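Adenosine 5'-monophosphoramidase HNT1 (Candida albicans, PDB 6IQ1) probably hydrolyses adenosine 5'-monophosphoramidates to AMP and an amine as a magnesium-dependent homodimeric enzyme of the histidine triad family. Local coordinates at residues H41-P46 with H106-P111; S6-K11 with Q100-V105. All blocks are in the same frame, centred on the assembly; numbering follows the deposited sequence.

Contact 1: H41-P46 with H106-P111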
ATOM      1  N   HIS D  41       7.694   5.951 -11.370  1.00 29.72           N
ATOM      2  CA  HIS D  41       6.539   6.104 -10.492  1.00 32.69           C
ATOM      3  C   HIS D  41       5.262   5.710 -11.243  1.00 32.92           C
ATOM      4  O   HIS D  41       4.861   6.384 -12.198  1.00 32.94           O
ATOM      5  CB  HIS D  41       6.498   7.555 -10.003  1.00 32.21           C
ATOM      6  CG  HIS D  41       5.457   7.853  -8.969  1.00 29.93           C
ATOM      7  ND1 HIS D  41       5.427   9.052  -8.286  1.00 32.70           N
ATOM      8  CD2 HIS D  41       4.405   7.139  -8.516  1.00 29.82           C
ATOM      9  CE1 HIS D  41       4.401   9.064  -7.457  1.00 28.15           C
ATOM     10  NE2 HIS D  41       3.766   7.911  -7.574  1.00 30.54           N
ATOM     11  N   VAL D  42       4.630   4.614 -10.835  1.00 31.85           N
ATOM     12  CA  VAL D  42       3.451   4.088 -11.511  1.00 31.29           C
ATOM     13  C   VAL D  42       2.258   4.262 -10.591  1.00 30.33           C
ATOM     14  O   VAL D  42       2.400   4.219  -9.367  1.00 32.42           O
ATOM     15  CB  VAL D  42       3.648   2.608 -11.896  1.00 30.70           C
ATOM     16  CG1 VAL D  42       2.371   2.003 -12.507  1.00 27.56           C
ATOM     17  CG2 VAL D  42       4.822   2.477 -12.851  1.00 31.07           C
ATOM     18  N   LEU D  43       1.086   4.508 -11.183  1.00 31.31           N
ATOM     19  CA  LEU D  43      -0.183   4.492 -10.468  1.00 30.31           C
ATOM     20  C   LEU D  43      -0.955   3.250 -10.874  1.00 30.12           C
ATOM     21  O   LEU D  43      -0.875   2.813 -12.020  1.00 27.92           O
ATOM     22  CB  LEU D  43      -1.039   5.724 -10.763  1.00 29.56           C
ATOM     23  CG  LEU D  43      -0.380   7.068 -10.501  1.00 35.61           C
ATOM     24  CD1 LEU D  43      -1.212   8.159 -11.117  1.00 31.93           C
ATOM     25  CD2 LEU D  43      -0.170   7.298  -9.001  1.00 31.22           C
ATOM     26  N   ILE D  44      -1.699   2.688  -9.922  1.00 27.69           N
ATOM     27  CA  ILE D  44      -2.477   1.473 -10.135  1.00 28.51           C
ATOM     28  C   ILE D  44      -3.846   1.705  -9.522  1.00 26.88           C
ATOM     29  O   ILE D  44      -3.951   1.959  -8.317  1.00 29.44           O
ATOM     30  CB  ILE D  44      -1.824   0.232  -9.503  1.00 28.53           C
ATOM     31  CG1 ILE D  44      -0.386   0.048  -9.996  1.00 24.89           C
ATOM     32  CG2 ILE D  44      -2.676  -0.993  -9.769  1.00 29.76           C
ATOM     33  CD1 ILE D  44       0.661   0.650  -9.073  1.00 27.31           C
ATOM     34  N   ILE D  45      -4.891   1.640 -10.341  1.00 28.40           N
ATOM     35  CA  ILE D  45      -6.224   2.022  -9.878  1.00 27.91           C
ATOM     36  C   ILE D  45      -7.260   0.946 -10.198  1.00 30.11           C
ATOM     37  O   ILE D  45      -7.211   0.299 -11.258  1.00 29.40           O
ATOM     38  CB  ILE D  45      -6.641   3.384 -10.468  1.00 32.27           C
ATOM     39  CG1 ILE D  45      -6.971   3.271 -11.957  1.00 27.03           C
ATOM     40  CG2 ILE D  45      -5.543   4.448 -10.238  1.00 28.28           C
ATOM     41  CD1 ILE D  45      -7.328   4.611 -12.577  1.00 32.04           C
ATOM     42  N   PRO D  46      -8.204   0.707  -9.298  1.00 29.90           N
ATOM     43  CA  PRO D  46      -9.384  -0.069  -9.675  1.00 30.58           C
ATOM     44  C   PRO D  46     -10.229   0.728 -10.659  1.00 32.10           C
ATOM     45  O   PRO D  46     -10.239   1.961 -10.639  1.00 32.73           O
ATOM     46  CB  PRO D  46     -10.113  -0.273  -8.343  1.00 32.80           C
ATOM     47  CG  PRO D  46      -9.731   0.925  -7.532  1.00 35.01           C
ATOM     48  CD  PRO D  46      -8.304   1.262  -7.934  1.00 32.30           C
ATOM     49  N   HIS D 106      -6.068   5.155  -5.654  1.00 24.94           N
ATOM     50  CA  HIS D 106      -4.918   4.869  -6.498  1.00 28.31           C
ATOM     51  C   HIS D 106      -3.759   4.424  -5.624  1.00 30.22           C
ATOM     52  O   HIS D 106      -3.500   5.019  -4.574  1.00 28.66           O
ATOM     53  CB  HIS D 106      -4.490   6.070  -7.366  1.00 28.02           C
ATOM     54  CG  HIS D 106      -4.310   7.354  -6.613  1.00 27.76           C
ATOM     55  ND1 HIS D 106      -5.347   7.999  -5.971  1.00 30.33           N
ATOM     56  CD2 HIS D 106      -3.216   8.139  -6.442  1.00 25.99           C
ATOM     57  CE1 HIS D 106      -4.892   9.111  -5.414  1.00 31.77           C
ATOM     58  NE2 HIS D 106      -3.604   9.220  -5.687  1.00 27.88           N
ATOM     59  N   PHE D 107      -3.076   3.382  -6.067  1.00 28.29           N
ATOM     60  CA  PHE D 107      -1.886   2.880  -5.413  1.00 27.97           C
ATOM     61  C   PHE D 107      -0.653   3.424  -6.121  1.00 28.85           C
ATOM     62  O   PHE D 107      -0.618   3.495  -7.353  1.00 33.93           O
ATOM     63  CB  PHE D 107      -1.901   1.344  -5.435  1.00 28.93           C
ATOM     64  CG  PHE D 107      -2.851   0.738  -4.439  1.00 27.10           C
ATOM     65  CD1 PHE D 107      -4.197   0.626  -4.728  1.00 27.73           C
ATOM     66  CD2 PHE D 107      -2.395   0.297  -3.199  1.00 27.38           C
ATOM     67  CE1 PHE D 107      -5.076   0.078  -3.802  1.00 30.09           C
ATOM     68  CE2 PHE D 107      -3.259  -0.255  -2.274  1.00 23.97           C
ATOM     69  CZ  PHE D 107      -4.599  -0.357  -2.566  1.00 25.80           C
ATOM     70  N   HIS D 108       0.355   3.812  -5.350  1.00 27.56           N
ATOM     71  CA  HIS D 108       1.635   4.238  -5.908  1.00 27.11           C
ATOM     72  C   HIS D 108       2.643   3.096  -5.800  1.00 29.09           C
ATOM     73  O   HIS D 108       2.846   2.534  -4.713  1.00 28.11           O
ATOM     74  CB  HIS D 108       2.203   5.465  -5.180  1.00 30.23           C
ATOM     75  CG  HIS D 108       1.292   6.653  -5.145  1.00 29.38           C
ATOM     76  ND1 HIS D 108       1.385   7.690  -6.048  1.00 28.29           N
ATOM     77  CD2 HIS D 108       0.282   6.974  -4.301  1.00 27.98           C
ATOM     78  CE1 HIS D 108       0.462   8.595  -5.768  1.00 30.14           C
ATOM     79  NE2 HIS D 108      -0.223   8.181  -4.715  1.00 30.29           N
ATOM     80  N   LEU D 109       3.283   2.765  -6.915  1.00 29.20           N
ATOM     81  CA  LEU D 109       4.460   1.899  -6.926  1.00 28.27           C
ATOM     82  C   LEU D 109       5.660   2.810  -7.155  1.00 32.43           C
ATOM     83  O   LEU D 109       5.840   3.334  -8.260  1.00 36.12           O
ATOM     84  CB  LEU D 109       4.368   0.823  -8.008  1.00 26.85           C
ATOM     85  CG  LEU D 109       5.690   0.072  -8.206  1.00 30.70           C
ATOM     86  CD1 LEU D 109       6.146  -0.594  -6.907  1.00 30.06           C
ATOM     87  CD2 LEU D 109       5.605  -0.956  -9.305  1.00 27.04           C
ATOM     88  N   ILE D 110       6.456   3.033  -6.110  1.00 31.09           N
ATOM     89  CA  ILE D 110       7.491   4.060  -6.171  1.00 30.21           C
ATOM     90  C   ILE D 110       8.868   3.446  -5.982  1.00 32.16           C
ATOM     91  O   ILE D 110       9.199   3.013  -4.870  1.00 30.59           O
ATOM     92  CB  ILE D 110       7.280   5.147  -5.115  1.00 29.09           C
ATOM     93  CG1 ILE D 110       5.821   5.580  -5.045  1.00 30.05           C
ATOM     94  CG2 ILE D 110       8.194   6.316  -5.408  1.00 31.36           C
ATOM     95  CD1 ILE D 110       5.524   6.424  -3.802  1.00 30.08           C
ATOM     96  N   PRO D 111       9.693   3.396  -7.025  1.00 31.23           N
ATOM     97  CA  PRO D 111      11.069   2.908  -6.857  1.00 34.68           C
ATOM     98  C   PRO D 111      11.869   3.779  -5.897  1.00 33.44           C
ATOM     99  O   PRO D 111      11.683   4.995  -5.832  1.00 32.91           O
ATOM    100  CB  PRO D 111      11.625   2.960  -8.282  1.00 34.74           C
ATOM    101  CG  PRO D 111      10.375   2.712  -9.147  1.00 31.23           C
ATOM    102  CD  PRO D 111       9.312   3.505  -8.444  1.00 28.62           C
TER
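His106 meets the strand 42-46 through its CB, 3.5 Å from Ile45 CG2, while Leu43 CD2 approaches the edge of its ring. With CG between the backbone N and the carbonyl carbon (chi1 51°), the ring stands on the side of the sheet where Leu43 lies, and His106 ND1 is hydrogen-bonded to His104 O. As in related enzymes, it is probably the residue that carries AMP as the covalent intermediate. Phe107 pairs antiparallel with Ile44: Phe107 N reaches Ile44 O at 2.8 Å, and Ile44 N returns a more bent bond to Phe107 O. Both side chains lie on the sheet face covered by helix 58-74. On the face that His106 also occupies, His108 turns its ring beside Leu43, whose CD2 stands 3.4 Å from His108 ND1. That nitrogen, His108 ND1, also shares a hydrogen bond of 2.8 Å with His41 NE2, at an angle of 163°, the two imidazole planes being turned 52° apart and meeting rim to rim. Leu109 repeats the hydrogen-bonded pairing, with Val42, and Leu109 CB packs on Ile44 CD1. Ile110 then lays CG1 over a face of the His41 ring as a CH-pi contact, 4.2 Å from the centroid. His41 ND1 is hydrogen-bonded to Ile37 N, so both nitrogens of His41 are engaged and its ring rotation is fixed; the bond to His108 ND1 in turn holds the His108 ring beside the probable AMP site.

Contact 2: S6-K11 with Q100-V105. With ZN (zinc ion), chain H.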
ATOM      1  N   SER D   6     -16.770  13.514 -13.376  1.00 62.67           N
ATOM      2  CA  SER D   6     -15.880  14.645 -13.128  1.00 61.55           C
ATOM      3  C   SER D   6     -14.547  14.193 -12.544  1.00 60.59           C
ATOM      4  O   SER D   6     -13.832  14.996 -11.932  1.00 61.18           O
ATOM      5  CB  SER D   6     -16.551  15.661 -12.193  1.00 55.78           C
ATOM      6  OG  SER D   6     -16.842  15.088 -10.926  1.00 62.41           O
ATOM      7  N   CYS D   7     -14.214  12.918 -12.705  1.00 53.22           N
ATOM      8  CA  CYS D   7     -13.059  12.308 -12.070  1.00 42.56           C
ATOM      9  C   CYS D   7     -12.001  12.066 -13.126  1.00 36.27           C
ATOM     10  O   CYS D   7     -12.240  11.336 -14.095  1.00 39.13           O
ATOM     11  CB  CYS D   7     -13.440  10.998 -11.380  1.00 42.04           C
ATOM     12  SG  CYS D   7     -12.016   9.988 -10.884  1.00 36.00           S
ATOM     13  N   ILE D   8     -10.831  12.670 -12.926  1.00 37.12           N
ATOM     14  CA  ILE D   8      -9.742  12.557 -13.892  1.00 38.48           C
ATOM     15  C   ILE D   8      -9.350  11.098 -14.095  1.00 35.42           C
ATOM     16  O   ILE D   8      -9.013  10.692 -15.212  1.00 34.52           O
ATOM     17  CB  ILE D   8      -8.542  13.436 -13.449  1.00 42.14           C
ATOM     18  CG1 ILE D   8      -7.543  13.623 -14.581  1.00 44.27           C
ATOM     19  CG2 ILE D   8      -7.784  12.852 -12.263  1.00 38.68           C
ATOM     20  CD1 ILE D   8      -7.740  14.905 -15.320  1.00 52.65           C
ATOM     21  N   PHE D   9      -9.428  10.277 -13.038  1.00 34.65           N
ATOM     22  CA  PHE D   9      -9.004   8.887 -13.159  1.00 36.43           C
ATOM     23  C   PHE D   9     -10.043   8.055 -13.909  1.00 34.35           C
ATOM     24  O   PHE D   9      -9.681   7.191 -14.716  1.00 34.83           O
ATOM     25  CB  PHE D   9      -8.698   8.309 -11.774  1.00 33.41           C
ATOM     26  CG  PHE D   9      -7.355   8.732 -11.229  1.00 33.20           C
ATOM     27  CD1 PHE D   9      -6.509   9.539 -11.984  1.00 32.73           C
ATOM     28  CD2 PHE D   9      -6.942   8.339  -9.956  1.00 38.41           C
ATOM     29  CE1 PHE D   9      -5.276   9.940 -11.487  1.00 32.70           C
ATOM     30  CE2 PHE D   9      -5.704   8.735  -9.436  1.00 33.95           C
ATOM     31  CZ  PHE D   9      -4.872   9.536 -10.205  1.00 36.37           C
ATOM     32  N   CYS D  10     -11.334   8.301 -13.665  1.00 33.70           N
ATOM     33  CA  CYS D  10     -12.376   7.719 -14.515  1.00 34.22           C
ATOM     34  C   CYS D  10     -12.209   8.137 -15.979  1.00 38.10           C
ATOM     35  O   CYS D  10     -12.280   7.298 -16.883  1.00 39.04           O
ATOM     36  CB  CYS D  10     -13.755   8.114 -13.997  1.00 31.31           C
ATOM     37  SG  CYS D  10     -14.293   7.171 -12.563  1.00 33.59           S
ATOM     38  N   LYS D  11     -11.992   9.436 -16.237  1.00 36.31           N
ATOM     39  CA  LYS D  11     -11.791   9.878 -17.615  1.00 37.66           C
ATOM     40  C   LYS D  11     -10.561   9.214 -18.229  1.00 38.82           C
ATOM     41  O   LYS D  11     -10.571   8.851 -19.412  1.00 41.09           O
ATOM     42  CB  LYS D  11     -11.643  11.400 -17.681  1.00 42.32           C
ATOM     43  CG  LYS D  11     -12.919  12.220 -17.517  1.00 43.86           C
ATOM     44  CD  LYS D  11     -12.552  13.657 -17.095  1.00 40.96           C
ATOM     45  CE  LYS D  11     -13.766  14.565 -16.941  1.00 50.42           C
ATOM     46  NZ  LYS D  11     -13.504  15.628 -15.918  1.00 60.46           N
ATOM     47  N   GLN D 100      -3.895  12.572   0.137  1.00 30.59           N
ATOM     48  CA  GLN D 100      -4.690  12.190  -1.033  1.00 33.47           C
ATOM     49  C   GLN D 100      -5.329  13.414  -1.691  1.00 36.54           C
ATOM     50  O   GLN D 100      -6.084  14.151  -1.042  1.00 33.86           O
ATOM     51  CB  GLN D 100      -5.784  11.195  -0.651  1.00 33.10           C
ATOM     52  CG  GLN D 100      -6.614  10.746  -1.849  1.00 31.03           C
ATOM     53  CD  GLN D 100      -7.818   9.953  -1.424  1.00 32.65           C
ATOM     54  OE1 GLN D 100      -8.233  10.018  -0.269  1.00 34.27           O
ATOM     55  NE2 GLN D 100      -8.388   9.199  -2.346  1.00 32.53           N
ATOM     56  N   VAL D 101      -5.075  13.590  -2.987  1.00 36.99           N
ATOM     57  CA  VAL D 101      -5.574  14.743  -3.739  1.00 42.17           C
ATOM     58  C   VAL D 101      -6.735  14.368  -4.656  1.00 40.91           C
ATOM     59  O   VAL D 101      -7.749  15.064  -4.687  1.00 43.15           O
ATOM     60  CB  VAL D 101      -4.427  15.404  -4.536  1.00 43.48           C
ATOM     61  CG1 VAL D 101      -4.979  16.496  -5.430  1.00 34.62           C
ATOM     62  CG2 VAL D 101      -3.370  15.949  -3.579  1.00 38.00           C
ATOM     63  N   VAL D 102      -6.590  13.286  -5.432  1.00 35.89           N
ATOM     64  CA  VAL D 102      -7.638  12.811  -6.335  1.00 36.59           C
ATOM     65  C   VAL D 102      -8.467  11.761  -5.608  1.00 37.44           C
ATOM     66  O   VAL D 102      -7.923  10.767  -5.109  1.00 37.87           O
ATOM     67  CB  VAL D 102      -7.035  12.226  -7.626  1.00 40.97           C
ATOM     68  CG1 VAL D 102      -8.118  11.585  -8.500  1.00 36.01           C
ATOM     69  CG2 VAL D 102      -6.272  13.281  -8.396  1.00 34.34           C
ATOM     70  N   ASP D 103      -9.783  11.965  -5.566  1.00 36.95           N
ATOM     71  CA  ASP D 103     -10.709  11.113  -4.813  1.00 36.22           C
ATOM     72  C   ASP D 103     -11.155   9.865  -5.586  1.00 37.00           C
ATOM     73  O   ASP D 103     -12.340   9.513  -5.603  1.00 37.54           O
ATOM     74  CB  ASP D 103     -11.904  11.948  -4.371  1.00 35.40           C
ATOM     75  CG  ASP D 103     -11.495  13.103  -3.455  1.00 46.26           C
ATOM     76  OD1 ASP D 103     -10.667  12.884  -2.530  1.00 46.51           O
ATOM     77  OD2 ASP D 103     -11.979  14.237  -3.676  1.00 46.82           O
ATOM     78  N   HIS D 104     -10.201   9.189  -6.230  1.00 36.81           N
ATOM     79  CA  HIS D 104     -10.353   7.841  -6.775  1.00 35.17           C
ATOM     80  C   HIS D 104      -9.163   7.021  -6.281  1.00 33.74           C
ATOM     81  O   HIS D 104      -8.010   7.406  -6.507  1.00 32.66           O
ATOM     82  CB  HIS D 104     -10.403   7.886  -8.304  1.00 31.59           C
ATOM     83  CG  HIS D 104     -10.638   6.559  -8.961  1.00 36.84           C
ATOM     84  ND1 HIS D 104     -11.658   6.348  -9.868  1.00 37.08           N
ATOM     85  CD2 HIS D 104      -9.959   5.388  -8.890  1.00 38.23           C
ATOM     86  CE1 HIS D 104     -11.611   5.103 -10.309  1.00 34.89           C
ATOM     87  NE2 HIS D 104     -10.587   4.499  -9.735  1.00 34.65           N
ATOM     88  N   VAL D 105      -9.445   5.916  -5.589  1.00 31.75           N
ATOM     89  CA  VAL D 105      -8.400   5.078  -5.008  1.00 29.73           C
ATOM     90  C   VAL D 105      -7.301   4.831  -6.027  1.00 28.34           C
ATOM     91  O   VAL D 105      -7.557   4.359  -7.139  1.00 32.18           O
ATOM     92  CB  VAL D 105      -9.004   3.751  -4.506  1.00 31.66           C
ATOM     93  CG1 VAL D 105      -7.903   2.725  -4.122  1.00 27.32           C
ATOM     94  CG2 VAL D 105      -9.918   4.020  -3.338  1.00 27.18           C
TER
HETATM   95 ZN    ZN H 201     -13.026   7.961 -10.593  1.00 46.06          ZN
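Cys7, Cys10 and His104 converge on one zinc ion, a CxxC site of Cys2His2 type that His49 completes and that pins the N-terminal helix 8-14 to the loop leading into the histidine triad motif. From its backbone, His104 sends CB to within 3.7 Å of Cys7 SG, with CG anti to the backbone N (chi1 -177°), which carries the ring toward the metal. At CG the imidazole meets Phe9 CB, which lies over one face of the ring, offset toward the rim. His104 ND1 binds the zinc at 2.2 Å, and CE1 comes next to Cys10 SG, which lies in the plane at the ring's edge. NE2, at the far end, is hydrogen-bonded to the carbonyl O of Pro46 in strand 42-46; this bond implies a proton on NE2, leaves ND1 as the metal ligand and would be expected to make it a stronger donor.

The two sulfurs arrive from the turn that starts the helix. Cys7 is its N-cap residue, and Cys7 SG, 2.3 Å from the zinc, also accepts a nearly straight bond from Cys10 N at 3.3 Å, which may temper the charge on the thiolate. Next to the metal site the packing is apolar. Val102 points CG1 over one face of the Phe9 ring, 3.9 Å from its centroid, and touches Ile8 CG2 as well, while His104 O lies near the ring plane at its edge. The same phenyl group meets His106, the probable nucleophile, edge-to-face, so Phe9 bridges the two sites, its CB over the His104 imidazole and its ring against His106. Phe9 CD2 itself is 3.7 Å from both Val102 CG1 and His104 O.

From the N terminus the chain first passes residues 6-11, then the strand of 41-46, and only much later the loop of 100-105, which closes contact 2 over 88 intervening residues. Residues 106-111 follow at once and close contact 1 over 59. The segments alternate, so the two closures cross instead of nesting. Contact 1 joins neighbouring interior strands of the antiparallel sheet; contact 2 fastens the N-terminal helix 8-14 to the loop between strands 87-94 and 107-112. They also touch where Ile45 CB and Pro46 CD pack on Val105 O, and thus the zinc site and the sheet share the histidine triad segment.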